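Local atomic coordinates of synaptonemal complex protein 2 (Mus musculus, PDB entry 5IWZ), a protein that forms a major part of the axial and lateral elements of synaptonemal complexes, and is required for meiotic chromosome synapsis and for fertility. Residues V167-Q172 against L313-L318; E217-I222 against I266-V271; Y282-L287 against T384-K389; D310-L313 against L318-Y321. All coordinates share one frame; numbering follows the deposited sequence.

Overall arrangement
The chain is an N-terminal piece of a longer protein, in which a long array of helices leads into a β-rich, Spt16M-like domain. Interaction 1 starts first, at 167-172, and closes a loop of 140 residues at 313-318, tying the helical array to the β domain. Interaction 2 lies wholly within that loop and joins helix 216-229 to helix 260-274. Interaction 3 opens at 282-287, before interaction 1 has closed, and ends at 384-389, so these two cross; it fixes the C-terminal helix to the edge strand of the four-stranded sheet. Interaction 4, the hairpin of 310-313 and 318-321, sits within interaction 3 and shares Leu313 and Leu318 with interaction 1.

Interaction 1: V167-Q172 against L313-L318; sequences VNFCIQ and LGSHTL
Phe169 reaches across to Ser315, and the path of its side chain defines the contact. The two residues also have the nearest CA atoms of the pair of segments. At the root, Phe169 CB lies 4.0 Å from Ser315 CB. One bond further, Phe169 CG closes to 3.5 Å from the same Ser315 CB, which sits over the centre of the ring. The line from the centroid to Ser315 CB is only 13° off the ring normal, good evidence for a CH-pi contact. Phe169 holds this face forward because chi1 (73°) puts CG between the backbone N and the carbonyl carbon. Phe169 starts helix 169-185, whose N-cap is Asn168: Asn168 OD1 accepts from Cys170 N at 2.8 Å. The other partner is the turn of hairpin 308-321, where His316 and Thr317 both face Asn312 in a G1 beta bulge; His316 takes the positive phi (55°) of that motif. The contact thus sets a helix start in the armadillo-repeat-like part against a turn of the Spt16M-like part. Farther along the ring, Phe169 CE1 lies 3.5 Å from Ser315 O. At the tip, Phe169 CZ meets Thr317 CG2 at 3.7 Å, the methyl approaching obliquely. The polar ends turn elsewhere: Ser315 OG bonds to Asp215 OD1, and Thr317 OG1 to Asn312 ND2. Cys170 SG lies over the opposite ring face, offset toward the rim.

Interaction 2: E217-I222 against I266-V271; sequences ELQVGI and IFLNLV
Gln219 on helix 216-229 and Leu268 on helix 260-274 bring the two backbones nearest, with Gln219 CA and Leu268 CA 7.5 Å apart. This is helix-on-helix packing within the array of helices that makes up the first two thirds of the chain, an arrangement consistent with an armadillo-like fold. The Leu268 side chain points toward the other helix and presents both methyls. Its fork straddles Gln219 CB: Leu268 CD1 and Leu268 CD2 each lie 3.9 Å from that atom. Leu268 CD2 continues alongside the glutamine as far as Gln219 CD, at 4.2 Å, because the two side chains slide past each other in opposite directions. With chi2 at -174°, Gln219 is extended beyond CG, which carries the amide past the leucine. There Gln219 NE2 donates to Asn272 OD1, one turn further along helix 260-274, and to Ile210 O, so the buried amide nitrogen has two acceptors and adds a polar link between the helices. Ile210 of helix 197-212 also touches Leu268. The remaining neighbour, Val220, meets the leucine at about a right angle and makes the tightest approach: Val220 CG2 to Leu268 CD1, 3.6 Å.

Interaction 3: Y282-L287 against T384-K389; sequences YTFPCL and TNVTKK
Lys389 N donates to Val386 O at 3.0 Å, a backbone bond of the C-terminal helix that holds together the turn carrying Val386 and Lys389, the two helix residues that touch segment 282-287. The axes of the two short segments, strand 282-285 and helix 384-389, come within 10.4 Å at a crossing angle of -136°. This is an ordinary helix-on-sheet spacing, filled by Tyr282 and Phe284 from the strand and Val386 from the helix. A C-terminal helix packed on antiparallel sheets is the PH-like arrangement expected of this Spt16M-like domain. Val386 is central and fits between two rings. Its chi1 of 176° sets CG1 anti to the backbone N with CG2 beside that N, so both methyls face the strand and each touches both Tyr282 and Phe284. Val386 CG1 meets Tyr282 CB at 3.6 Å. Val386 CG2 lies over one face of the tyrosine ring, 4.0 Å from the centroid and 23° off the normal, a CH-pi contact offset toward the rim. It meets the second ring differently: Phe284 CZ is 3.5 Å from Val386 CG2, which lies at the edge of the phenylalanine, near its plane. Lys389 adds its aliphatic part at the border, with Lys389 CE obliquely placed 4.2 Å from Tyr282 CE2. Phe311 of the next strand also meets Phe284, and touches Val386 and Thr387. Next to Val386, Thr387 points away from strand 282-285 and touches Tyr344 and Ile346 of the five-stranded sheet. All atoms meeting across the contact are carbons, which implies that shape fit and burial of Val386, rather than directional bonds, hold helix to strand.

Interaction 4: D310-L313 against L318-Y321; sequences DFNL and LSFY
Asp310 and Ser319 form an antiparallel hydrogen-bonded pair in the β-hairpin of strands 308-312 and 317-321, and with Leu318 they contribute most of the buried surface. Asp310 N donates to Ser319 O at 2.8 Å, and Ser319 N returns a bond to Asp310 O at 2.9 Å; both are close to straight, at 164° and 166°. Leu318 lies in the adjoining non-hydrogen-bonded pair with Phe311, and its CA-H also points at the carbonyl of the first pair, Leu318 CA lying 3.4 Å from Asp310 O. On the face bearing Phe311 and Leu318, the two side chains run side by side, with Leu318 CD2 3.9 Å from Phe311 CE1. The chi1 of Leu318, 132°, falls off a staggered value, so the exact placing of its methyls deserves caution. The face with Asp310 and Ser319 is polar. Asp310 OD1 lies very close to Thr283 OG1, probably hydrogen-bonded, and Asp310 OD2 forms a salt bridge with Arg265 NH2 of helix 260-274, so the carboxylate links two strands of the sheet to that helix; the salt bridge probably favours its charged form. A water joins the pair: it donates to Asp310 OD2 at 2.8 Å and lies 2.9 Å from Ser319 OG.

Interaction 1: V167-Q172 against L313-L318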
loop_
_atom_site.group_PDB
_atom_site.type_symbol
_atom_site.label_atom_id
_atom_site.label_comp_id
_atom_site.label_asym_id
_atom_site.label_seq_id
_atom_site.Cartn_x
_atom_site.Cartn_y
_atom_site.Cartn_z
ATOM N N VAL A 167 -11.375 3.525 5.115
ATOM C CA VAL A 167 -10.700 3.195 3.860
ATOM C C VAL A 167 -10.211 1.754 3.896
ATOM O O VAL A 167 -9.634 1.308 4.897
ATOM C CB VAL A 167 -9.529 4.166 3.601
ATOM C CG1 VAL A 167 -8.805 3.804 2.306
ATOM C CG2 VAL A 167 -10.022 5.605 3.575
ATOM N N ASN A 168 -10.419 1.027 2.790
ATOM C CA ASN A 168 -9.959 -0.354 2.694
ATOM C C ASN A 168 -8.464 -0.461 2.982
ATOM O O ASN A 168 -7.669 0.363 2.515
ATOM C CB ASN A 168 -10.233 -0.921 1.304
ATOM C CG ASN A 168 -9.655 -2.308 1.137
ATOM O OD1 ASN A 168 -8.587 -2.485 0.550
ATOM N ND2 ASN A 168 -10.339 -3.297 1.697
ATOM N N PHE A 169 -8.077 -1.523 3.711
ATOM C CA PHE A 169 -6.692 -1.619 4.178
ATOM C C PHE A 169 -5.700 -1.690 3.022
ATOM O O PHE A 169 -4.573 -1.205 3.156
ATOM C CB PHE A 169 -6.501 -2.826 5.107
ATOM C CG PHE A 169 -6.520 -4.164 4.398
ATOM C CD1 PHE A 169 -7.730 -4.793 4.111
ATOM C CD2 PHE A 169 -5.334 -4.801 4.041
ATOM C CE1 PHE A 169 -7.764 -6.041 3.474
ATOM C CE2 PHE A 169 -5.349 -6.054 3.419
ATOM C CZ PHE A 169 -6.575 -6.675 3.126
ATOM N N CYS A 170 -6.089 -2.292 1.885
ATOM C CA CYS A 170 -5.155 -2.401 0.762
ATOM C C CYS A 170 -4.824 -1.037 0.168
ATOM O O CYS A 170 -3.715 -0.828 -0.337
ATOM C CB CYS A 170 -5.721 -3.300 -0.344
ATOM S SG CYS A 170 -6.026 -5.028 0.129
ATOM N N ILE A 171 -5.777 -0.112 0.183
ATOM C CA ILE A 171 -5.491 1.237 -0.295
ATOM C C ILE A 171 -4.566 1.953 0.679
ATOM O O ILE A 171 -3.586 2.598 0.285
ATOM C CB ILE A 171 -6.806 2.003 -0.508
ATOM C CG1 ILE A 171 -7.593 1.355 -1.646
ATOM C CG2 ILE A 171 -6.531 3.492 -0.764
ATOM C CD1 ILE A 171 -8.974 1.930 -1.785
ATOM N N GLN A 172 -4.842 1.827 1.971
ATOM C CA GLN A 172 -3.950 2.432 2.948
ATOM C C GLN A 172 -2.554 1.842 2.845
ATOM O O GLN A 172 -1.567 2.580 2.910
ATOM C CB GLN A 172 -4.523 2.271 4.356
ATOM C CG GLN A 172 -5.878 2.941 4.513
ATOM C CD GLN A 172 -6.546 2.588 5.815
ATOM O OE1 GLN A 172 -6.403 1.476 6.303
ATOM N NE2 GLN A 172 -7.291 3.534 6.386
ATOM N N LEU A 313 -6.978 -8.689 12.706
ATOM C CA LEU A 313 -8.425 -8.652 12.902
ATOM C C LEU A 313 -9.080 -7.500 12.153
ATOM O O LEU A 313 -10.269 -7.574 11.816
ATOM C CB LEU A 313 -8.750 -8.545 14.392
ATOM C CG LEU A 313 -8.750 -9.800 15.260
ATOM C CD1 LEU A 313 -7.518 -10.683 15.017
ATOM C CD2 LEU A 313 -8.833 -9.368 16.737
ATOM N N GLY A 314 -8.342 -6.431 11.882
ATOM C CA GLY A 314 -8.927 -5.344 11.119
ATOM C C GLY A 314 -9.042 -5.676 9.645
ATOM O O GLY A 314 -10.073 -5.420 9.014
ATOM N N SER A 315 -7.990 -6.249 9.076
ATOM C CA SER A 315 -7.934 -6.513 7.650
ATOM C C SER A 315 -8.360 -7.925 7.287
ATOM O O SER A 315 -8.430 -8.245 6.094
ATOM C CB SER A 315 -6.519 -6.257 7.145
ATOM O OG SER A 315 -5.603 -7.015 7.911
ATOM N N HIS A 316 -8.622 -8.777 8.275
ATOM C CA HIS A 316 -9.055 -10.158 8.046
ATOM C C HIS A 316 -8.063 -10.891 7.154
ATOM O O HIS A 316 -8.418 -11.513 6.153
ATOM C CB HIS A 316 -10.475 -10.202 7.477
ATOM C CG HIS A 316 -11.508 -9.769 8.467
ATOM N ND1 HIS A 316 -12.192 -10.660 9.261
ATOM C CD2 HIS A 316 -11.919 -8.533 8.848
ATOM C CE1 HIS A 316 -13.010 -9.997 10.061
ATOM N NE2 HIS A 316 -12.860 -8.704 9.833
ATOM N N THR A 317 -6.785 -10.786 7.521
ATOM C CA THR A 317 -5.716 -11.477 6.824
ATOM C C THR A 317 -4.849 -12.207 7.838
ATOM O O THR A 317 -4.847 -11.901 9.035
ATOM C CB THR A 317 -4.811 -10.513 6.019
ATOM O OG1 THR A 317 -4.105 -9.656 6.932
ATOM C CG2 THR A 317 -5.633 -9.659 5.051
ATOM N N LEU A 318 -4.078 -13.155 7.341
ATOM C CA LEU A 318 -2.965 -13.708 8.094
ATOM C C LEU A 318 -1.704 -13.363 7.315
ATOM O O LEU A 318 -1.669 -13.522 6.091
ATOM C CB LEU A 318 -3.164 -15.223 8.332
ATOM C CG LEU A 318 -2.248 -16.445 8.153
ATOM C CD1 LEU A 318 -0.770 -16.205 8.097
ATOM C CD2 LEU A 318 -2.533 -17.448 9.271
#

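Interaction 2: E217-I222 against I266-V271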
loop_
_atom_site.group_PDB
_atom_site.type_symbol
_atom_site.label_atom_id
_atom_site.label_comp_id
_atom_site.label_asym_id
_atom_site.label_seq_id
_atom_site.Cartn_x
_atom_site.Cartn_y
_atom_site.Cartn_z
ATOM N N GLU A 217 1.068 -5.054 8.922
ATOM C CA GLU A 217 1.809 -4.296 7.909
ATOM C C GLU A 217 1.558 -2.792 8.037
ATOM O O GLU A 217 2.482 -1.981 7.909
ATOM C CB GLU A 217 1.428 -4.770 6.500
ATOM C CG GLU A 217 2.007 -3.863 5.386
ATOM C CD GLU A 217 1.768 -4.394 3.961
ATOM O OE1 GLU A 217 1.536 -5.607 3.781
ATOM O OE2 GLU A 217 1.838 -3.592 3.006
ATOM N N LEU A 218 0.317 -2.402 8.291
ATOM C CA LEU A 218 0.033 -0.991 8.498
ATOM C C LEU A 218 0.657 -0.488 9.796
ATOM O O LEU A 218 1.133 0.651 9.851
ATOM C CB LEU A 218 -1.476 -0.756 8.477
ATOM C CG LEU A 218 -2.134 -0.815 7.100
ATOM C CD1 LEU A 218 -3.629 -0.758 7.285
ATOM C CD2 LEU A 218 -1.666 0.362 6.167
ATOM N N GLN A 219 0.687 -1.326 10.844
ATOM C CA GLN A 219 1.331 -0.918 12.093
ATOM C C GLN A 219 2.796 -0.571 11.858
ATOM O O GLN A 219 3.290 0.456 12.343
ATOM C CB GLN A 219 1.217 -2.016 13.158
ATOM C CG GLN A 219 -0.141 -2.140 13.855
ATOM C CD GLN A 219 -0.125 -3.167 15.005
ATOM O OE1 GLN A 219 0.362 -4.278 14.845
ATOM N NE2 GLN A 219 -0.645 -2.772 16.171
ATOM N N VAL A 220 3.507 -1.417 11.110
ATOM C CA VAL A 220 4.925 -1.169 10.857
ATOM C C VAL A 220 5.104 0.087 10.020
ATOM O O VAL A 220 5.959 0.928 10.315
ATOM C CB VAL A 220 5.587 -2.379 10.170
ATOM C CG1 VAL A 220 7.081 -2.090 9.926
ATOM C CG2 VAL A 220 5.392 -3.642 10.975
ATOM N N GLY A 221 4.317 0.226 8.947
ATOM C CA GLY A 221 4.469 1.388 8.080
ATOM C C GLY A 221 4.216 2.701 8.796
ATOM O O GLY A 221 4.876 3.709 8.520
ATOM N N ILE A 222 3.238 2.718 9.704
ATOM C CA ILE A 222 2.966 3.923 10.477
ATOM C C ILE A 222 4.111 4.213 11.433
ATOM O O ILE A 222 4.587 5.347 11.516
ATOM C CB ILE A 222 1.643 3.797 11.247
ATOM C CG1 ILE A 222 0.458 3.807 10.283
ATOM C CG2 ILE A 222 1.562 4.916 12.307
ATOM C CD1 ILE A 222 -0.850 3.405 10.944
ATOM N N ILE A 266 9.741 -5.875 18.025
ATOM C CA ILE A 266 9.689 -5.955 19.483
ATOM C C ILE A 266 8.620 -5.006 20.026
ATOM O O ILE A 266 7.736 -5.411 20.796
ATOM C CB ILE A 266 11.082 -5.681 20.085
ATOM C CG1 ILE A 266 12.031 -6.842 19.766
ATOM C CG2 ILE A 266 11.013 -5.433 21.610
ATOM C CD1 ILE A 266 13.495 -6.517 19.986
ATOM N N PHE A 267 8.642 -3.747 19.577
ATOM C CA PHE A 267 7.668 -2.764 20.055
ATOM C C PHE A 267 6.237 -3.208 19.765
ATOM O O PHE A 267 5.368 -3.176 20.652
ATOM C CB PHE A 267 7.952 -1.398 19.425
ATOM C CG PHE A 267 6.811 -0.409 19.555
ATOM C CD1 PHE A 267 6.560 0.238 20.763
ATOM C CD2 PHE A 267 6.002 -0.104 18.457
ATOM C CE1 PHE A 267 5.518 1.170 20.887
ATOM C CE2 PHE A 267 4.955 0.825 18.561
ATOM C CZ PHE A 267 4.713 1.470 19.769
ATOM N N LEU A 268 5.970 -3.648 18.533
ATOM C CA LEU A 268 4.592 -3.971 18.173
ATOM C C LEU A 268 4.104 -5.206 18.917
ATOM O O LEU A 268 2.933 -5.273 19.314
ATOM C CB LEU A 268 4.475 -4.160 16.661
ATOM C CG LEU A 268 4.700 -2.847 15.923
ATOM C CD1 LEU A 268 4.749 -3.084 14.427
ATOM C CD2 LEU A 268 3.602 -1.841 16.297
ATOM N N ASN A 269 4.985 -6.193 19.126
ATOM C CA ASN A 269 4.608 -7.342 19.949
ATOM C C ASN A 269 4.260 -6.912 21.373
ATOM O O ASN A 269 3.272 -7.394 21.949
ATOM C CB ASN A 269 5.724 -8.401 19.949
ATOM C CG ASN A 269 5.661 -9.314 18.731
ATOM O OD1 ASN A 269 4.914 -9.051 17.791
ATOM N ND2 ASN A 269 6.441 -10.399 18.748
ATOM N N LEU A 270 5.035 -5.983 21.945
ATOM C CA LEU A 270 4.688 -5.417 23.252
ATOM C C LEU A 270 3.335 -4.707 23.222
ATOM O O LEU A 270 2.476 -4.944 24.079
ATOM C CB LEU A 270 5.772 -4.446 23.718
ATOM C CG LEU A 270 7.073 -5.106 24.158
ATOM C CD1 LEU A 270 8.047 -4.077 24.702
ATOM C CD2 LEU A 270 6.760 -6.169 25.193
ATOM N N VAL A 271 3.139 -3.811 22.253
ATOM C CA VAL A 271 1.896 -3.045 22.195
ATOM C C VAL A 271 0.698 -3.975 22.065
ATOM O O VAL A 271 -0.258 -3.897 22.846
ATOM C CB VAL A 271 1.943 -2.030 21.042
ATOM C CG1 VAL A 271 0.541 -1.629 20.639
ATOM C CG2 VAL A 271 2.735 -0.822 21.465
#

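Interaction 3: Y282-L287 against T384-K389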
loop_
_atom_site.group_PDB
_atom_site.type_symbol
_atom_site.label_atom_id
_atom_site.label_comp_id
_atom_site.label_asym_id
_atom_site.label_seq_id
_atom_site.Cartn_x
_atom_site.Cartn_y
_atom_site.Cartn_z
ATOM N N TYR A 282 -3.115 -10.283 16.586
ATOM C CA TYR A 282 -2.633 -11.395 17.386
ATOM C C TYR A 282 -1.420 -11.986 16.697
ATOM O O TYR A 282 -1.518 -12.461 15.556
ATOM C CB TYR A 282 -3.713 -12.463 17.556
ATOM C CG TYR A 282 -4.678 -12.173 18.674
ATOM C CD1 TYR A 282 -4.479 -12.697 19.948
ATOM C CD2 TYR A 282 -5.785 -11.374 18.458
ATOM C CE1 TYR A 282 -5.366 -12.422 20.983
ATOM C CE2 TYR A 282 -6.674 -11.092 19.484
ATOM C CZ TYR A 282 -6.457 -11.616 20.745
ATOM O OH TYR A 282 -7.352 -11.331 21.754
ATOM N N THR A 283 -0.284 -11.966 17.387
ATOM C CA THR A 283 0.970 -12.503 16.869
ATOM C C THR A 283 1.361 -13.764 17.641
ATOM O O THR A 283 1.546 -13.712 18.855
ATOM C CB THR A 283 2.064 -11.447 16.968
ATOM O OG1 THR A 283 1.727 -10.349 16.110
ATOM C CG2 THR A 283 3.392 -12.024 16.557
ATOM N N PHE A 284 1.481 -14.912 16.927
ATOM C CA PHE A 284 1.883 -16.162 17.563
ATOM C C PHE A 284 3.229 -16.626 17.028
ATOM O O PHE A 284 3.483 -16.516 15.822
ATOM C CB PHE A 284 0.864 -17.296 17.319
ATOM C CG PHE A 284 -0.463 -17.087 17.997
ATOM C CD1 PHE A 284 -0.546 -16.982 19.368
ATOM C CD2 PHE A 284 -1.628 -17.002 17.255
ATOM C CE1 PHE A 284 -1.766 -16.794 19.995
ATOM C CE2 PHE A 284 -2.854 -16.814 17.875
ATOM C CZ PHE A 284 -2.919 -16.711 19.249
ATOM N N PRO A 285 4.089 -17.194 17.873
ATOM C CA PRO A 285 5.247 -17.911 17.345
ATOM C C PRO A 285 4.791 -19.194 16.680
ATOM O O PRO A 285 3.798 -19.815 17.071
ATOM C CB PRO A 285 6.100 -18.186 18.592
ATOM C CG PRO A 285 5.114 -18.258 19.708
ATOM C CD PRO A 285 3.981 -17.315 19.340
ATOM N N CYS A 286 5.507 -19.566 15.633
ATOM C CA CYS A 286 5.148 -20.694 14.791
ATOM C C CYS A 286 6.328 -21.657 14.709
ATOM O O CYS A 286 7.487 -21.229 14.648
ATOM C CB CYS A 286 4.748 -20.206 13.399
ATOM S SG CYS A 286 4.465 -21.483 12.170
ATOM N N LEU A 287 6.031 -22.953 14.737
ATOM C CA LEU A 287 7.087 -23.962 14.750
ATOM C C LEU A 287 7.661 -24.189 13.356
ATOM O O LEU A 287 8.881 -24.295 13.200
ATOM C CB LEU A 287 6.544 -25.281 15.321
ATOM C CG LEU A 287 5.944 -25.144 16.725
ATOM C CD1 LEU A 287 5.190 -26.417 17.128
ATOM C CD2 LEU A 287 7.058 -24.817 17.756
ATOM N N THR A 384 -7.537 -21.742 17.637
ATOM C CA THR A 384 -8.925 -21.865 17.201
ATOM C C THR A 384 -9.677 -20.548 17.343
ATOM O O THR A 384 -10.340 -20.094 16.400
ATOM C CB THR A 384 -9.622 -22.978 17.984
ATOM O OG1 THR A 384 -9.143 -24.250 17.524
ATOM C CG2 THR A 384 -11.128 -22.908 17.778
ATOM N N ASN A 385 -9.578 -19.902 18.508
ATOM C CA ASN A 385 -10.405 -18.717 18.702
ATOM C C ASN A 385 -9.866 -17.500 17.964
ATOM O O ASN A 385 -10.658 -16.681 17.488
ATOM C CB ASN A 385 -10.577 -18.433 20.191
ATOM C CG ASN A 385 -11.473 -19.457 20.864
ATOM O OD1 ASN A 385 -11.213 -19.877 21.987
ATOM N ND2 ASN A 385 -12.528 -19.875 20.168
ATOM N N VAL A 386 -8.547 -17.375 17.811
ATOM C CA VAL A 386 -8.023 -16.271 17.006
ATOM C C VAL A 386 -8.357 -16.460 15.524
ATOM O O VAL A 386 -8.739 -15.508 14.837
ATOM C CB VAL A 386 -6.508 -16.112 17.225
ATOM C CG1 VAL A 386 -5.972 -15.027 16.310
ATOM C CG2 VAL A 386 -6.216 -15.745 18.679
ATOM N N THR A 387 -8.205 -17.679 14.995
ATOM C CA THR A 387 -8.398 -17.858 13.554
ATOM C C THR A 387 -9.820 -17.494 13.133
ATOM O O THR A 387 -10.027 -16.930 12.051
ATOM C CB THR A 387 -8.054 -19.284 13.125
ATOM O OG1 THR A 387 -6.706 -19.583 13.498
ATOM C CG2 THR A 387 -8.148 -19.417 11.597
ATOM N N LYS A 388 -10.811 -17.754 13.990
ATOM C CA LYS A 388 -12.188 -17.466 13.604
ATOM C C LYS A 388 -12.495 -15.975 13.602
ATOM O O LYS A 388 -13.508 -15.574 13.015
ATOM C CB LYS A 388 -13.168 -18.218 14.508
ATOM C CG LYS A 388 -13.340 -17.632 15.885
ATOM C CD LYS A 388 -13.709 -18.710 16.903
ATOM C CE LYS A 388 -15.046 -19.362 16.597
ATOM N NZ LYS A 388 -15.332 -20.436 17.601
ATOM N N LYS A 389 -11.622 -15.148 14.190
ATOM C CA LYS A 389 -11.760 -13.696 14.099
ATOM C C LYS A 389 -11.303 -13.149 12.749
ATOM O O LYS A 389 -11.772 -12.082 12.331
ATOM C CB LYS A 389 -10.959 -13.011 15.214
ATOM C CG LYS A 389 -11.337 -13.426 16.646
ATOM C CD LYS A 389 -10.579 -12.605 17.686
ATOM C CE LYS A 389 -10.133 -13.447 18.885
ATOM N NZ LYS A 389 -11.241 -13.866 19.786
#

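Interaction 4: D310-L313 against L318-Y321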
loop_
_atom_site.group_PDB
_atom_site.type_symbol
_atom_site.label_atom_id
_atom_site.label_comp_id
_atom_site.label_asym_id
_atom_site.label_seq_id
_atom_site.Cartn_x
_atom_site.Cartn_y
_atom_site.Cartn_z
ATOM N N ASP A 310 1.195 -13.249 12.032
ATOM C CA ASP A 310 0.344 -12.138 12.454
ATOM C C ASP A 310 -1.076 -12.379 11.975
ATOM O O ASP A 310 -1.305 -12.585 10.779
ATOM C CB ASP A 310 0.883 -10.814 11.921
ATOM C CG ASP A 310 2.255 -10.521 12.466
ATOM O OD1 ASP A 310 2.402 -10.523 13.710
ATOM O OD2 ASP A 310 3.201 -10.387 11.662
ATOM N N PHE A 311 -2.009 -12.394 12.921
ATOM C CA PHE A 311 -3.431 -12.572 12.659
ATOM C C PHE A 311 -4.069 -11.198 12.766
ATOM O O PHE A 311 -4.133 -10.631 13.857
ATOM C CB PHE A 311 -4.055 -13.540 13.665
ATOM C CG PHE A 311 -3.615 -14.974 13.502
ATOM C CD1 PHE A 311 -4.479 -15.925 12.956
ATOM C CD2 PHE A 311 -2.355 -15.382 13.923
ATOM C CE1 PHE A 311 -4.087 -17.256 12.815
ATOM C CE2 PHE A 311 -1.961 -16.712 13.793
ATOM C CZ PHE A 311 -2.822 -17.649 13.244
ATOM N N ASN A 312 -4.555 -10.671 11.643
ATOM C CA ASN A 312 -4.930 -9.259 11.530
ATOM C C ASN A 312 -6.444 -9.112 11.555
ATOM O O ASN A 312 -7.114 -9.344 10.548
ATOM C CB ASN A 312 -4.334 -8.675 10.258
ATOM C CG ASN A 312 -2.821 -8.752 10.261
ATOM O OD1 ASN A 312 -2.158 -8.200 11.157
ATOM N ND2 ASN A 312 -2.260 -9.465 9.280
ATOM N N LEU A 313 -6.978 -8.689 12.706
ATOM C CA LEU A 313 -8.425 -8.652 12.902
ATOM C C LEU A 313 -9.080 -7.500 12.153
ATOM O O LEU A 313 -10.269 -7.574 11.816
ATOM C CB LEU A 313 -8.750 -8.545 14.392
ATOM C CG LEU A 313 -8.750 -9.800 15.260
ATOM C CD1 LEU A 313 -7.518 -10.683 15.017
ATOM C CD2 LEU A 313 -8.833 -9.368 16.737
ATOM N N LEU A 318 -4.078 -13.155 7.341
ATOM C CA LEU A 318 -2.965 -13.708 8.094
ATOM C C LEU A 318 -1.704 -13.363 7.315
ATOM O O LEU A 318 -1.669 -13.522 6.091
ATOM C CB LEU A 318 -3.164 -15.223 8.332
ATOM C CG LEU A 318 -2.248 -16.445 8.153
ATOM C CD1 LEU A 318 -0.770 -16.205 8.097
ATOM C CD2 LEU A 318 -2.533 -17.448 9.271
ATOM N N SER A 319 -0.694 -12.838 8.003
ATOM C CA SER A 319 0.503 -12.415 7.294
ATOM C C SER A 319 1.744 -12.807 8.072
ATOM O O SER A 319 1.723 -13.020 9.293
ATOM C CB SER A 319 0.514 -10.892 7.000
ATOM O OG SER A 319 0.635 -10.144 8.196
ATOM N N PHE A 320 2.844 -12.898 7.338
ATOM C CA PHE A 320 4.085 -13.303 7.967
ATOM C C PHE A 320 5.197 -13.003 6.987
ATOM O O PHE A 320 4.956 -12.813 5.788
ATOM C CB PHE A 320 4.065 -14.800 8.353
ATOM C CG PHE A 320 3.753 -15.720 7.206
ATOM C CD1 PHE A 320 4.762 -16.409 6.564
ATOM C CD2 PHE A 320 2.456 -15.893 6.762
ATOM C CE1 PHE A 320 4.475 -17.253 5.504
ATOM C CE2 PHE A 320 2.175 -16.725 5.701
ATOM C CZ PHE A 320 3.185 -17.406 5.077
ATOM N N TYR A 321 6.412 -12.938 7.517
ATOM C CA TYR A 321 7.609 -12.798 6.709
ATOM C C TYR A 321 8.257 -14.154 6.535
ATOM O O TYR A 321 8.185 -15.020 7.413
ATOM C CB TYR A 321 8.634 -11.848 7.335
ATOM C CG TYR A 321 8.229 -10.391 7.393
ATOM C CD1 TYR A 321 8.247 -9.590 6.251
ATOM C CD2 TYR A 321 7.880 -9.801 8.604
ATOM C CE1 TYR A 321 7.892 -8.248 6.314
ATOM C CE2 TYR A 321 7.527 -8.463 8.677
ATOM C CZ TYR A 321 7.529 -7.698 7.534
ATOM O OH TYR A 321 7.184 -6.376 7.641
HETATM O O HOH W 1 3.395 -9.794 8.918
#